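Local structure of glycerol kinase, putative (Plasmodium falciparum, 2W41) at residues 88-93 and 107-112; 51-56 and 100-105; 410-415 and 435-440; 291-296 and 401-406. The protein probably catalyses the ATP-dependent phosphorylation of glycerol to sn-glycerol 3-phosphate, as a member of the FGGY carbohydrate kinase family. One frame throughout, in Å; residues are numbered along the deposited sequence.

How the contacts relate
Contacts 1 and 2 belong to the N-terminal family region, contacts 3 and 4 to the C-terminal one. Contact 1 is buried and largely polar, as suits a probable substrate pocket, whereas contact 2, partly exposed, lies farther out and relies on proline and isoleucine carbons. The two touch where Val-108 and Gln-88 meet His-51. Contacts 3 and 4 both reach the seven-stranded sheet: the first, only partly buried, joins two adjacent inner strands by backbone bonds; the second, buried, lays helix 381-407 against the approach to an edge strand with a leucine pair and a serine-cysteine contact. They meet at Leu-412 and Thr-404. Nearest atoms of contacts 1 and 4 are about 5 Å apart.

Contact 1 (88-93 and 107-112); sequences QRETVI and IVWLDT. With EDO (1,2-ethanediol), chain U; EDO (1,2-ethanediol), chain T.
Glu-90 and Thr-91 meet Trp-109 at what is probably the glycerol site, with Arg-89 adding its carbonyl oxygen, the Gln-Arg-Glu-Thr sequence being a hallmark of glycerol kinases. Thr-91 fastens the two segments together. Its OG1 accepts the backbone N-H of Trp-109 at 3.0 Å (angle 152°) and donates to Gln-88 OE1 at 2.7 Å, so a small hydroxyl serves both segments. Both OG1 and OE1 lie in the indole plane at its CD1 edge, with Thr-91 OG1 3.4 Å from Trp-109 CD1. This edge-on approach follows from chi1 of 59° at Trp-109, which sets CG between the backbone N and the carbonyl carbon. Beyond Thr-91 the segments form a short antiparallel bridge: Ile-107 N reaches Val-92 O at 3.0 Å, and the return bond from Val-92 N to Ile-107 O is longer, 3.3 Å. Between Arg-89 and Thr-91 the chain makes a gamma turn centred on Glu-90, closed by Thr-91 N to Arg-89 O at 2.6 Å.

An ethanediol, probably from the crystallisation liquor, sits here, perhaps as glycerol does in related kinases. Its O2 accepts the backbone N-H of Arg-89 at 2.7 Å and that of NE, while O1 takes NH2; a long cationic side chain can thus grip both hydroxyls. C1 of this molecule rests over one indole face, 3.9 Å from Trp-109 CD2, and Leu-110 CG lies against the opposite face. A second ethanediol donates from O1 to Glu-90 OE1, whose companion OE2 is salt-bridged to Arg-193. The indole NE1 is bonded to Thr-17.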
loop_
_atom_site.group_PDB
_atom_site.type_symbol
_atom_site.label_atom_id
_atom_site.label_comp_id
_atom_site.label_asym_id
_atom_site.label_seq_id
_atom_site.Cartn_x
_atom_site.Cartn_y
_atom_site.Cartn_z
ATOM N N GLN B 88 9.700 -27.854 22.060
ATOM C CA GLN B 88 8.661 -27.690 21.015
ATOM C C GLN B 88 7.517 -28.646 21.327
ATOM O O GLN B 88 7.725 -29.861 21.446
ATOM C CB GLN B 88 9.213 -27.973 19.619
ATOM C CG GLN B 88 9.921 -29.325 19.478
ATOM C CD GLN B 88 10.016 -29.835 18.011
ATOM O OE1 GLN B 88 9.100 -29.647 17.213
ATOM N NE2 GLN B 88 11.125 -30.476 17.674
ATOM N N ARG B 89 6.327 -28.080 21.506
ATOM C CA ARG B 89 5.124 -28.829 21.874
ATOM C C ARG B 89 4.429 -29.429 20.635
ATOM O O ARG B 89 4.810 -29.130 19.478
ATOM C CB ARG B 89 4.178 -27.895 22.658
ATOM C CG ARG B 89 4.830 -27.164 23.847
ATOM C CD ARG B 89 3.931 -26.093 24.403
ATOM N NE ARG B 89 3.602 -25.066 23.404
ATOM C CZ ARG B 89 2.651 -24.133 23.540
ATOM N NH1 ARG B 89 1.925 -24.022 24.632
ATOM N NH2 ARG B 89 2.431 -23.272 22.567
ATOM N N GLU B 90 3.414 -30.266 20.861
ATOM C CA GLU B 90 2.505 -30.738 19.789
ATOM C C GLU B 90 3.165 -31.739 18.816
ATOM O O GLU B 90 2.611 -32.804 18.562
ATOM C CB GLU B 90 1.898 -29.530 19.065
ATOM C CG GLU B 90 0.933 -28.770 19.964
ATOM C CD GLU B 90 1.044 -27.284 19.857
ATOM O OE1 GLU B 90 1.413 -26.807 18.773
ATOM O OE2 GLU B 90 0.760 -26.576 20.856
ATOM N N THR B 91 4.346 -31.401 18.290
ATOM C CA THR B 91 5.231 -32.363 17.608
ATOM C C THR B 91 5.187 -33.742 18.249
ATOM O O THR B 91 5.311 -33.865 19.471
ATOM C CB THR B 91 6.689 -31.834 17.523
ATOM O OG1 THR B 91 6.699 -30.671 16.687
ATOM C CG2 THR B 91 7.665 -32.888 16.965
ATOM N N VAL B 92 4.967 -34.769 17.413
ATOM C CA VAL B 92 4.685 -36.120 17.921
ATOM C C VAL B 92 5.570 -37.215 17.315
ATOM O O VAL B 92 5.867 -37.198 16.114
ATOM C CB VAL B 92 3.134 -36.470 17.870
ATOM C CG1 VAL B 92 2.617 -36.684 16.418
ATOM C CG2 VAL B 92 2.794 -37.694 18.793
ATOM N N ILE B 93 5.966 -38.176 18.133
ATOM C CA ILE B 93 6.639 -39.368 17.657
ATOM C C ILE B 93 5.921 -40.589 18.182
ATOM O O ILE B 93 5.408 -40.595 19.312
ATOM C CB ILE B 93 8.110 -39.447 18.107
ATOM C CG1 ILE B 93 8.842 -38.150 17.765
ATOM C CG2 ILE B 93 8.845 -40.639 17.478
ATOM C CD1 ILE B 93 9.778 -37.681 18.871
ATOM N N ILE B 107 6.397 -35.716 13.519
ATOM C CA ILE B 107 5.594 -34.846 12.659
ATOM C C ILE B 107 5.443 -33.520 13.405
ATOM O O ILE B 107 4.767 -33.418 14.426
ATOM C CB ILE B 107 4.190 -35.484 12.223
ATOM C CG1 ILE B 107 4.357 -36.792 11.447
ATOM C CG2 ILE B 107 3.384 -34.533 11.360
ATOM C CD1 ILE B 107 2.984 -37.478 10.991
ATOM N N VAL B 108 6.097 -32.500 12.880
ATOM C CA VAL B 108 6.225 -31.218 13.546
ATOM C C VAL B 108 4.864 -30.510 13.669
ATOM O O VAL B 108 4.009 -30.661 12.813
ATOM C CB VAL B 108 7.305 -30.355 12.831
ATOM C CG1 VAL B 108 7.624 -29.090 13.619
ATOM C CG2 VAL B 108 8.550 -31.163 12.650
ATOM N N TRP B 109 4.645 -29.779 14.765
ATOM C CA TRP B 109 3.417 -28.991 14.956
ATOM C C TRP B 109 3.040 -28.114 13.746
ATOM O O TRP B 109 1.849 -27.753 13.544
ATOM C CB TRP B 109 3.606 -28.075 16.167
ATOM C CG TRP B 109 4.794 -27.083 16.090
ATOM C CD1 TRP B 109 6.149 -27.366 16.276
ATOM C CD2 TRP B 109 4.709 -25.671 15.856
ATOM N NE1 TRP B 109 6.884 -26.214 16.139
ATOM C CE2 TRP B 109 6.026 -25.158 15.911
ATOM C CE3 TRP B 109 3.645 -24.795 15.601
ATOM C CZ2 TRP B 109 6.311 -23.797 15.732
ATOM C CZ3 TRP B 109 3.924 -23.433 15.437
ATOM C CH2 TRP B 109 5.268 -22.952 15.488
ATOM N N LEU B 110 4.071 -27.693 13.011
ATOM C CA LEU B 110 3.890 -26.821 11.833
ATOM C C LEU B 110 3.259 -27.545 10.603
ATOM O O LEU B 110 2.677 -26.857 9.736
ATOM C CB LEU B 110 5.219 -26.149 11.444
ATOM C CG LEU B 110 5.585 -24.905 12.244
ATOM C CD1 LEU B 110 6.875 -24.348 11.806
ATOM C CD2 LEU B 110 4.494 -23.887 12.092
ATOM N N ASP B 111 3.395 -28.893 10.548
ATOM C CA ASP B 111 2.783 -29.804 9.560
ATOM C C ASP B 111 1.262 -29.622 9.393
ATOM O O ASP B 111 0.520 -29.511 10.380
ATOM C CB ASP B 111 3.076 -31.255 9.961
ATOM C CG ASP B 111 2.740 -32.273 8.852
ATOM O OD1 ASP B 111 1.543 -32.547 8.608
ATOM O OD2 ASP B 111 3.680 -32.799 8.226
ATOM N N THR B 112 0.800 -29.592 8.141
ATOM C CA THR B 112 -0.635 -29.452 7.819
ATOM C C THR B 112 -1.203 -30.574 6.922
ATOM O O THR B 112 -2.262 -30.399 6.320
ATOM C CB THR B 112 -0.928 -28.116 7.105
ATOM O OG1 THR B 112 -0.064 -27.994 5.980
ATOM C CG2 THR B 112 -0.691 -26.900 8.029
HETATM C C1 EDO U . 3.969 -25.133 19.659
HETATM O O1 EDO U . 3.158 -23.968 19.788
HETATM C C2 EDO U . 5.408 -24.731 19.933
HETATM O O2 EDO U . 5.755 -25.432 21.131
HETATM C C1 EDO T . 0.353 -23.350 17.141
HETATM O O1 EDO T . 0.649 -24.258 18.188
HETATM C C2 EDO T . -0.903 -22.623 17.580
HETATM O O2 EDO T . -1.959 -23.559 17.855
#

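Contact 2 (51-56 and 100-105); sequences HDPIEI and GKPLYN
Asp-52 and Asn-105 bring the two backbones closest, with their CA atoms 5.4 Å apart, beside a backbone link between His-51 and Ala-106. The site is the capped N-terminus of helix 53-74, against which the loop between strands 92-96 and 106-107 leans. Asp-52 is the N-cap: its OD1 accepts Ile-54 N at 2.8 Å, met from above the carboxylate plane, and Glu-55 N more weakly. An aspartate suits this place because a short carboxylate can bend back to the first helical N-H groups, and its charge probably interacts favourably with the helix dipole. Pro-53 follows in the first turn, where the missing N-H costs nothing, and its ring is turned to the loop.

That ring crosses the ring of Pro-102 obliquely, the nearest atoms being Pro-53 CG and Pro-102 CB at 4.0 Å. Two rigid rings fit together here with little entropy to lose. At the adjoining CD the Pro-53 ring meets Asn-105, CD lying 3.9 Å from the CA of that residue. The CB of Asn-105 also approaches the carbonyl oxygen of His-51, 3.4 Å away. Ile-54 is exposed, yet its flexible chain reaches across. With chi1 of -65°, CG1 stands beside the backbone N, opposite the carbonyl carbon, and carries the terminal methyl to the loop, where Ile-54 CD1 touches Pro-102 CG at 3.7 Å.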
loop_
_atom_site.group_PDB
_atom_site.type_symbol
_atom_site.label_atom_id
_atom_site.label_comp_id
_atom_site.label_asym_id
_atom_site.label_seq_id
_atom_site.Cartn_x
_atom_site.Cartn_y
_atom_site.Cartn_z
ATOM N N HIS B 51 10.959 -34.187 11.465
ATOM C CA HIS B 51 12.293 -34.200 12.102
ATOM C C HIS B 51 12.753 -35.625 12.265
ATOM O O HIS B 51 11.932 -36.508 12.431
ATOM C CB HIS B 51 12.301 -33.543 13.514
ATOM C CG HIS B 51 12.058 -32.063 13.497
ATOM N ND1 HIS B 51 11.339 -31.410 14.481
ATOM C CD2 HIS B 51 12.428 -31.106 12.600
ATOM C CE1 HIS B 51 11.286 -30.119 14.200
ATOM N NE2 HIS B 51 11.905 -29.912 13.043
ATOM N N ASP B 52 14.065 -35.845 12.262
ATOM C CA ASP B 52 14.583 -37.177 12.526
ATOM C C ASP B 52 14.784 -37.318 14.022
ATOM O O ASP B 52 15.690 -36.685 14.562
ATOM C CB ASP B 52 15.883 -37.423 11.746
ATOM C CG ASP B 52 16.581 -38.742 12.142
ATOM O OD1 ASP B 52 16.122 -39.437 13.080
ATOM O OD2 ASP B 52 17.639 -39.075 11.536
ATOM N N PRO B 53 13.957 -38.154 14.699
ATOM C CA PRO B 53 14.019 -38.198 16.157
ATOM C C PRO B 53 15.398 -38.596 16.670
ATOM O O PRO B 53 15.776 -38.219 17.809
ATOM C CB PRO B 53 12.998 -39.271 16.540
ATOM C CG PRO B 53 12.149 -39.466 15.379
ATOM C CD PRO B 53 12.933 -39.078 14.164
ATOM N N ILE B 54 16.145 -39.348 15.862
ATOM C CA ILE B 54 17.458 -39.843 16.288
ATOM C C ILE B 54 18.481 -38.728 16.150
ATOM O O ILE B 54 19.363 -38.617 16.984
ATOM C CB ILE B 54 17.912 -41.109 15.492
ATOM C CG1 ILE B 54 16.983 -42.300 15.767
ATOM C CG2 ILE B 54 19.331 -41.504 15.852
ATOM C CD1 ILE B 54 16.390 -42.916 14.447
ATOM N N GLU B 55 18.365 -37.917 15.090
ATOM C CA GLU B 55 19.282 -36.816 14.859
ATOM C C GLU B 55 19.243 -35.854 16.069
ATOM O O GLU B 55 20.303 -35.543 16.653
ATOM C CB GLU B 55 18.966 -36.076 13.556
ATOM C CG GLU B 55 20.010 -35.000 13.232
ATOM C CD GLU B 55 19.564 -33.981 12.195
ATOM O OE1 GLU B 55 18.439 -34.086 11.625
ATOM O OE2 GLU B 55 20.366 -33.041 11.955
ATOM N N ILE B 56 18.028 -35.404 16.425
ATOM C CA ILE B 56 17.747 -34.655 17.657
ATOM C C ILE B 56 18.412 -35.310 18.881
ATOM O O ILE B 56 19.184 -34.647 19.586
ATOM C CB ILE B 56 16.220 -34.493 17.892
ATOM C CG1 ILE B 56 15.578 -33.599 16.811
ATOM C CG2 ILE B 56 15.922 -34.014 19.329
ATOM C CD1 ILE B 56 14.050 -33.463 16.914
ATOM N N GLY B 100 13.018 -48.883 21.214
ATOM C CA GLY B 100 13.070 -47.450 21.058
ATOM C C GLY B 100 13.188 -46.960 19.628
ATOM O O GLY B 100 13.406 -45.759 19.422
ATOM N N LYS B 101 13.067 -47.856 18.636
ATOM C CA LYS B 101 13.064 -47.411 17.215
ATOM C C LYS B 101 11.807 -46.602 16.983
ATOM O O LYS B 101 10.751 -47.017 17.420
ATOM C CB LYS B 101 13.123 -48.597 16.226
ATOM C CG LYS B 101 14.531 -48.995 15.743
ATOM C CD LYS B 101 15.306 -49.810 16.824
ATOM C CE LYS B 101 16.496 -50.640 16.281
ATOM N NZ LYS B 101 16.097 -51.766 15.358
ATOM N N PRO B 102 11.936 -45.405 16.387
ATOM C CA PRO B 102 10.766 -44.745 15.792
ATOM C C PRO B 102 10.136 -45.543 14.642
ATOM O O PRO B 102 10.825 -46.025 13.734
ATOM C CB PRO B 102 11.315 -43.388 15.280
ATOM C CG PRO B 102 12.805 -43.468 15.348
ATOM C CD PRO B 102 13.144 -44.552 16.354
ATOM N N LEU B 103 8.817 -45.675 14.693
ATOM C CA LEU B 103 8.038 -46.286 13.613
ATOM C C LEU B 103 7.801 -45.257 12.497
ATOM O O LEU B 103 7.308 -45.596 11.413
ATOM C CB LEU B 103 6.733 -46.860 14.171
ATOM C CG LEU B 103 6.947 -47.724 15.427
ATOM C CD1 LEU B 103 5.656 -48.203 16.039
ATOM C CD2 LEU B 103 7.919 -48.905 15.199
ATOM N N TYR B 104 8.190 -44.003 12.764
ATOM C CA TYR B 104 8.090 -42.913 11.782
ATOM C C TYR B 104 8.759 -41.682 12.406
ATOM O O TYR B 104 8.840 -41.540 13.634
ATOM C CB TYR B 104 6.620 -42.611 11.449
ATOM C CG TYR B 104 6.359 -41.795 10.188
ATOM C CD1 TYR B 104 6.126 -42.426 8.949
ATOM C CD2 TYR B 104 6.320 -40.405 10.222
ATOM C CE1 TYR B 104 5.853 -41.694 7.813
ATOM C CE2 TYR B 104 6.071 -39.653 9.081
ATOM C CZ TYR B 104 5.831 -40.305 7.871
ATOM O OH TYR B 104 5.597 -39.566 6.723
ATOM N N ASN B 105 9.229 -40.792 11.542
ATOM C CA ASN B 105 9.699 -39.482 11.947
ATOM C C ASN B 105 8.757 -38.759 12.866
ATOM O O ASN B 105 7.571 -39.112 12.981
ATOM C CB ASN B 105 9.906 -38.617 10.718
ATOM C CG ASN B 105 11.223 -38.870 10.065
ATOM O OD1 ASN B 105 11.529 -38.263 9.053
ATOM N ND2 ASN B 105 12.013 -39.776 10.635
#

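Contact 3 (410-415 and 435-440); sequences EMLHVL and INTKIE
Leu-415 exchanges two backbone hydrogen bonds with the residues flanking Ile-439. Its N-H gives to Lys-438 O at 2.9 Å, and its carbonyl oxygen accepts Glu-440 N at 3.1 Å. This is the parallel strand pattern, in which one residue bonds to both neighbours of the residue beside it. Lys-438 O is gripped twice, since Thr-437 OG1 also donates to it from above the carbonyl plane, at 3.2 Å.

Val-414 CG2, anti to the backbone N, touches two charged side chains, 3.6 Å from Lys-438 CD and 3.7 Å from Glu-440 CD, so the aliphatic part of the lysine and the carboxylate carbon of the glutamate lie against one methyl of the branched valine. A salt bridge, weak as a hydrogen bond, joins Lys-438 NZ to Glu-440 OE2, while OE1 of that glutamate pairs with Arg-416. Leu-415 and Ile-439 point to the same face of the sheet, CB of the former packing on CG1 of the latter; beta-branched isoleucine favours the extended backbone, and leucine adds apolar bulk to this buried face.

Ahead of the bridge, Thr-437 OG1 nears Leu-412 CB at 3.4 Å. Farther out the end of Met-411 covers the amide of Asn-436, its CE 3.7 Å from ND2. Asn-436 leaves the helix with positive phi, which asparagine tolerates well. Strand 414-418, helix 425-435 and strand 439-442 make a beta-alpha-beta crossover, one part of the actin-like ATPase fold to which FGGY kinases belong.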
loop_
_atom_site.group_PDB
_atom_site.type_symbol
_atom_site.label_atom_id
_atom_site.label_comp_id
_atom_site.label_asym_id
_atom_site.label_seq_id
_atom_site.Cartn_x
_atom_site.Cartn_y
_atom_site.Cartn_z
ATOM N N GLU B 410 -10.949 -6.160 33.723
ATOM C CA GLU B 410 -10.979 -4.917 32.974
ATOM C C GLU B 410 -9.635 -4.513 32.395
ATOM O O GLU B 410 -9.566 -3.691 31.514
ATOM C CB GLU B 410 -11.530 -3.786 33.862
ATOM C CG GLU B 410 -13.031 -3.489 33.642
ATOM C CD GLU B 410 -13.803 -3.231 34.955
ATOM O OE1 GLU B 410 -13.156 -2.911 36.001
ATOM O OE2 GLU B 410 -15.064 -3.343 34.927
ATOM N N MET B 411 -8.561 -5.086 32.894
ATOM C CA MET B 411 -7.231 -4.635 32.537
ATOM C C MET B 411 -6.218 -5.717 32.931
ATOM O O MET B 411 -6.418 -6.416 33.937
ATOM C CB MET B 411 -6.933 -3.300 33.267
ATOM C CG MET B 411 -5.548 -2.705 33.058
ATOM S SD MET B 411 -5.433 -1.010 33.636
ATOM C CE MET B 411 -6.794 -0.216 32.757
ATOM N N LEU B 412 -5.151 -5.843 32.131
ATOM C CA LEU B 412 -3.989 -6.670 32.464
ATOM C C LEU B 412 -3.153 -6.053 33.573
ATOM O O LEU B 412 -2.895 -4.843 33.560
ATOM C CB LEU B 412 -3.116 -6.832 31.221
ATOM C CG LEU B 412 -3.102 -8.141 30.420
ATOM C CD1 LEU B 412 -4.323 -9.089 30.671
ATOM C CD2 LEU B 412 -2.889 -7.831 28.939
ATOM N N HIS B 413 -2.723 -6.898 34.520
ATOM C CA HIS B 413 -1.750 -6.508 35.570
ATOM C C HIS B 413 -0.499 -6.040 34.872
ATOM O O HIS B 413 -0.055 -4.899 35.058
ATOM C CB HIS B 413 -1.426 -7.644 36.601
ATOM C CG HIS B 413 -2.543 -7.924 37.574
ATOM N ND1 HIS B 413 -3.431 -6.949 38.002
ATOM C CD2 HIS B 413 -2.919 -9.069 38.200
ATOM C CE1 HIS B 413 -4.309 -7.487 38.837
ATOM N NE2 HIS B 413 -4.027 -8.774 38.970
ATOM N N VAL B 414 0.036 -6.920 34.029
ATOM C CA VAL B 414 1.245 -6.616 33.275
ATOM C C VAL B 414 1.263 -7.405 31.959
ATOM O O VAL B 414 0.501 -8.377 31.788
ATOM C CB VAL B 414 2.520 -6.822 34.154
ATOM C CG1 VAL B 414 2.817 -8.331 34.388
ATOM C CG2 VAL B 414 3.701 -6.105 33.554
ATOM N N LEU B 415 2.092 -6.955 31.022
ATOM C CA LEU B 415 2.426 -7.719 29.828
ATOM C C LEU B 415 3.949 -7.768 29.732
ATOM O O LEU B 415 4.573 -6.783 29.371
ATOM C CB LEU B 415 1.791 -7.123 28.547
ATOM C CG LEU B 415 1.877 -7.925 27.231
ATOM C CD1 LEU B 415 1.132 -9.161 27.377
ATOM C CD2 LEU B 415 1.318 -7.171 26.062
ATOM N N ILE B 435 -3.307 -0.939 24.043
ATOM C CA ILE B 435 -3.829 -2.059 24.792
ATOM C C ILE B 435 -4.227 -1.596 26.199
ATOM O O ILE B 435 -5.125 -2.178 26.819
ATOM C CB ILE B 435 -2.837 -3.240 24.835
ATOM C CG1 ILE B 435 -2.531 -3.758 23.404
ATOM C CG2 ILE B 435 -3.379 -4.324 25.740
ATOM C CD1 ILE B 435 -1.270 -4.647 23.283
ATOM N N ASN B 436 -3.554 -0.538 26.680
ATOM C CA ASN B 436 -3.744 0.038 28.027
ATOM C C ASN B 436 -3.172 -0.940 29.017
ATOM O O ASN B 436 -3.904 -1.618 29.764
ATOM C CB ASN B 436 -5.222 0.308 28.323
ATOM C CG ASN B 436 -5.424 1.421 29.321
ATOM O OD1 ASN B 436 -4.460 2.016 29.795
ATOM N ND2 ASN B 436 -6.686 1.756 29.603
ATOM N N THR B 437 -1.859 -1.063 28.987
ATOM C CA THR B 437 -1.222 -2.003 29.868
ATOM C C THR B 437 0.217 -1.578 30.116
ATOM O O THR B 437 0.850 -0.884 29.295
ATOM C CB THR B 437 -1.298 -3.436 29.315
ATOM O OG1 THR B 437 -0.934 -4.372 30.335
ATOM C CG2 THR B 437 -0.384 -3.610 28.102
ATOM N N LYS B 438 0.699 -1.961 31.285
ATOM C CA LYS B 438 2.072 -1.829 31.635
ATOM C C LYS B 438 2.733 -2.946 30.851
ATOM O O LYS B 438 2.244 -4.091 30.818
ATOM C CB LYS B 438 2.202 -2.058 33.152
ATOM C CG LYS B 438 3.544 -1.773 33.815
ATOM C CD LYS B 438 3.690 -2.792 34.952
ATOM C CE LYS B 438 4.119 -2.275 36.334
ATOM N NZ LYS B 438 3.943 -3.464 37.264
ATOM N N ILE B 439 3.817 -2.574 30.190
ATOM C CA ILE B 439 4.673 -3.452 29.454
ATOM C C ILE B 439 6.067 -3.444 30.100
ATOM O O ILE B 439 6.680 -2.396 30.302
ATOM C CB ILE B 439 4.745 -3.025 27.930
ATOM C CG1 ILE B 439 3.467 -3.467 27.187
ATOM C CG2 ILE B 439 6.047 -3.575 27.240
ATOM C CD1 ILE B 439 3.490 -3.183 25.707
ATOM N N GLU B 440 6.562 -4.636 30.393
ATOM C CA GLU B 440 7.926 -4.859 30.887
ATOM C C GLU B 440 8.597 -5.774 29.884
ATOM O O GLU B 440 7.996 -6.744 29.437
ATOM C CB GLU B 440 7.906 -5.500 32.293
ATOM C CG GLU B 440 7.374 -4.568 33.357
ATOM C CD GLU B 440 7.084 -5.234 34.702
ATOM O OE1 GLU B 440 7.261 -6.454 34.826
ATOM O OE2 GLU B 440 6.676 -4.535 35.666
#

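Contact 4 (291-296 and 401-406); sequences CGLITT and DSLTSD
Leu-293 and Leu-403 meet chiefly through CD1 of the former and CD2 of the latter, modelled 3.2 Å apart. This is shorter than two methyls normally allow, so the exact distance is doubtful, though the packing of the pair is not. The two side chains run at about a right angle, and Leu-293 CB also touches the same CD2, at 3.7 Å. Alongside, Ser-402 turns its hydroxyl to Cys-291, where OG lies 3.4 Å from both CB and SG. With chi1 of -175°, that oxygen stands opposite the backbone N and points off the helix toward the loop. A serine is small enough to let the loop come near, and the sulfur offers a soft, weakly polar neighbour.

The partners are the last turns of helix 381-407 and the loop entering strand 294-299, an edge strand within this chain's seven-stranded sheet in the C-terminal half of the actin-like fold. Leu-403 reaches Leu-311 on the adjoining strand 308-314 as well, so the helix packs on the sheet and on the loop together.

Several bonds hold the loop in position. Ser-289 OG binds the backbone N of both Cys-291 and Leu-293, and Cys-291 O is held by Trp-364 NE1. Gly-292, at phi 83°, turns the chain where a side chain would be disfavoured. One helical turn beyond Ser-402, Asp-406 N is bonded to Ser-402 O at 3.0 Å, and Asp-406 OD1 pairs with Thr-290 OG1.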
loop_
_atom_site.group_PDB
_atom_site.type_symbol
_atom_site.label_atom_id
_atom_site.label_comp_id
_atom_site.label_asym_id
_atom_site.label_seq_id
_atom_site.Cartn_x
_atom_site.Cartn_y
_atom_site.Cartn_z
ATOM N N CYS B 291 -14.516 -16.599 21.429
ATOM C CA CYS B 291 -14.012 -16.154 20.134
ATOM C C CYS B 291 -12.997 -17.107 19.498
ATOM O O CYS B 291 -12.271 -16.696 18.604
ATOM C CB CYS B 291 -13.343 -14.793 20.312
ATOM S SG CYS B 291 -14.613 -13.485 20.460
ATOM N N GLY B 292 -12.934 -18.348 19.994
ATOM C CA GLY B 292 -12.089 -19.399 19.438
ATOM C C GLY B 292 -10.630 -19.435 19.848
ATOM O O GLY B 292 -9.837 -20.099 19.185
ATOM N N LEU B 293 -10.257 -18.750 20.927
ATOM C CA LEU B 293 -8.889 -18.865 21.457
ATOM C C LEU B 293 -8.708 -20.114 22.343
ATOM O O LEU B 293 -9.676 -20.772 22.724
ATOM C CB LEU B 293 -8.444 -17.558 22.122
ATOM C CG LEU B 293 -8.477 -16.394 21.066
ATOM C CD1 LEU B 293 -8.671 -15.042 21.672
ATOM C CD2 LEU B 293 -7.285 -16.364 20.057
ATOM N N ILE B 294 -7.471 -20.468 22.631
ATOM C CA ILE B 294 -7.167 -21.735 23.273
ATOM C C ILE B 294 -7.087 -21.624 24.813
ATOM O O ILE B 294 -6.408 -20.756 25.330
ATOM C CB ILE B 294 -5.854 -22.335 22.663
ATOM C CG1 ILE B 294 -6.108 -22.813 21.225
ATOM C CG2 ILE B 294 -5.344 -23.480 23.485
ATOM C CD1 ILE B 294 -4.893 -23.113 20.453
ATOM N N THR B 295 -7.812 -22.506 25.504
ATOM C CA THR B 295 -7.740 -22.755 26.960
ATOM C C THR B 295 -6.631 -23.779 27.206
ATOM O O THR B 295 -6.685 -24.908 26.697
ATOM C CB THR B 295 -9.142 -23.285 27.503
ATOM O OG1 THR B 295 -10.132 -22.285 27.284
ATOM C CG2 THR B 295 -9.138 -23.615 28.975
ATOM N N THR B 296 -5.601 -23.384 27.953
ATOM C CA THR B 296 -4.511 -24.324 28.256
ATOM C C THR B 296 -4.136 -24.404 29.763
ATOM O O THR B 296 -4.704 -23.669 30.603
ATOM C CB THR B 296 -3.260 -24.063 27.329
ATOM O OG1 THR B 296 -2.300 -25.118 27.485
ATOM C CG2 THR B 296 -2.608 -22.667 27.595
ATOM N N ASP B 401 -8.525 -7.610 24.304
ATOM C CA ASP B 401 -9.872 -7.180 24.687
ATOM C C ASP B 401 -10.891 -8.335 24.670
ATOM O O ASP B 401 -11.822 -8.356 25.463
ATOM C CB ASP B 401 -10.327 -5.952 23.912
ATOM C CG ASP B 401 -11.798 -5.585 24.200
ATOM O OD1 ASP B 401 -12.137 -5.172 25.353
ATOM O OD2 ASP B 401 -12.625 -5.704 23.261
ATOM N N SER B 402 -10.647 -9.339 23.827
ATOM C CA SER B 402 -11.451 -10.545 23.825
ATOM C C SER B 402 -11.202 -11.376 25.075
ATOM O O SER B 402 -12.111 -11.685 25.814
ATOM C CB SER B 402 -11.188 -11.376 22.562
ATOM O OG SER B 402 -12.060 -12.520 22.485
ATOM N N LEU B 403 -9.960 -11.766 25.289
ATOM C CA LEU B 403 -9.608 -12.621 26.391
ATOM C C LEU B 403 -10.028 -11.996 27.747
ATOM O O LEU B 403 -10.691 -12.681 28.563
ATOM C CB LEU B 403 -8.111 -12.979 26.307
ATOM C CG LEU B 403 -7.550 -13.733 25.058
ATOM C CD1 LEU B 403 -6.049 -13.968 25.134
ATOM C CD2 LEU B 403 -8.215 -15.093 24.840
ATOM N N THR B 404 -9.663 -10.718 27.984
ATOM C CA THR B 404 -10.106 -9.936 29.176
ATOM C C THR B 404 -11.646 -9.830 29.345
ATOM O O THR B 404 -12.157 -9.836 30.445
ATOM C CB THR B 404 -9.512 -8.489 29.254
ATOM O OG1 THR B 404 -10.056 -7.654 28.224
ATOM C CG2 THR B 404 -8.040 -8.469 29.190
ATOM N N SER B 405 -12.397 -9.705 28.265
ATOM C CA SER B 405 -13.849 -9.818 28.355
ATOM C C SER B 405 -14.307 -11.222 28.826
ATOM O O SER B 405 -15.173 -11.317 29.684
ATOM C CB SER B 405 -14.484 -9.432 27.009
ATOM O OG SER B 405 -15.856 -9.786 26.934
ATOM N N ASP B 406 -13.764 -12.307 28.275
ATOM C CA ASP B 406 -14.129 -13.644 28.746
ATOM C C ASP B 406 -13.688 -13.868 30.224
ATOM O O ASP B 406 -14.353 -14.573 30.979
ATOM C CB ASP B 406 -13.561 -14.747 27.821
ATOM C CG ASP B 406 -14.130 -14.695 26.390
ATOM O OD1 ASP B 406 -15.283 -14.280 26.209
ATOM O OD2 ASP B 406 -13.468 -15.089 25.414
#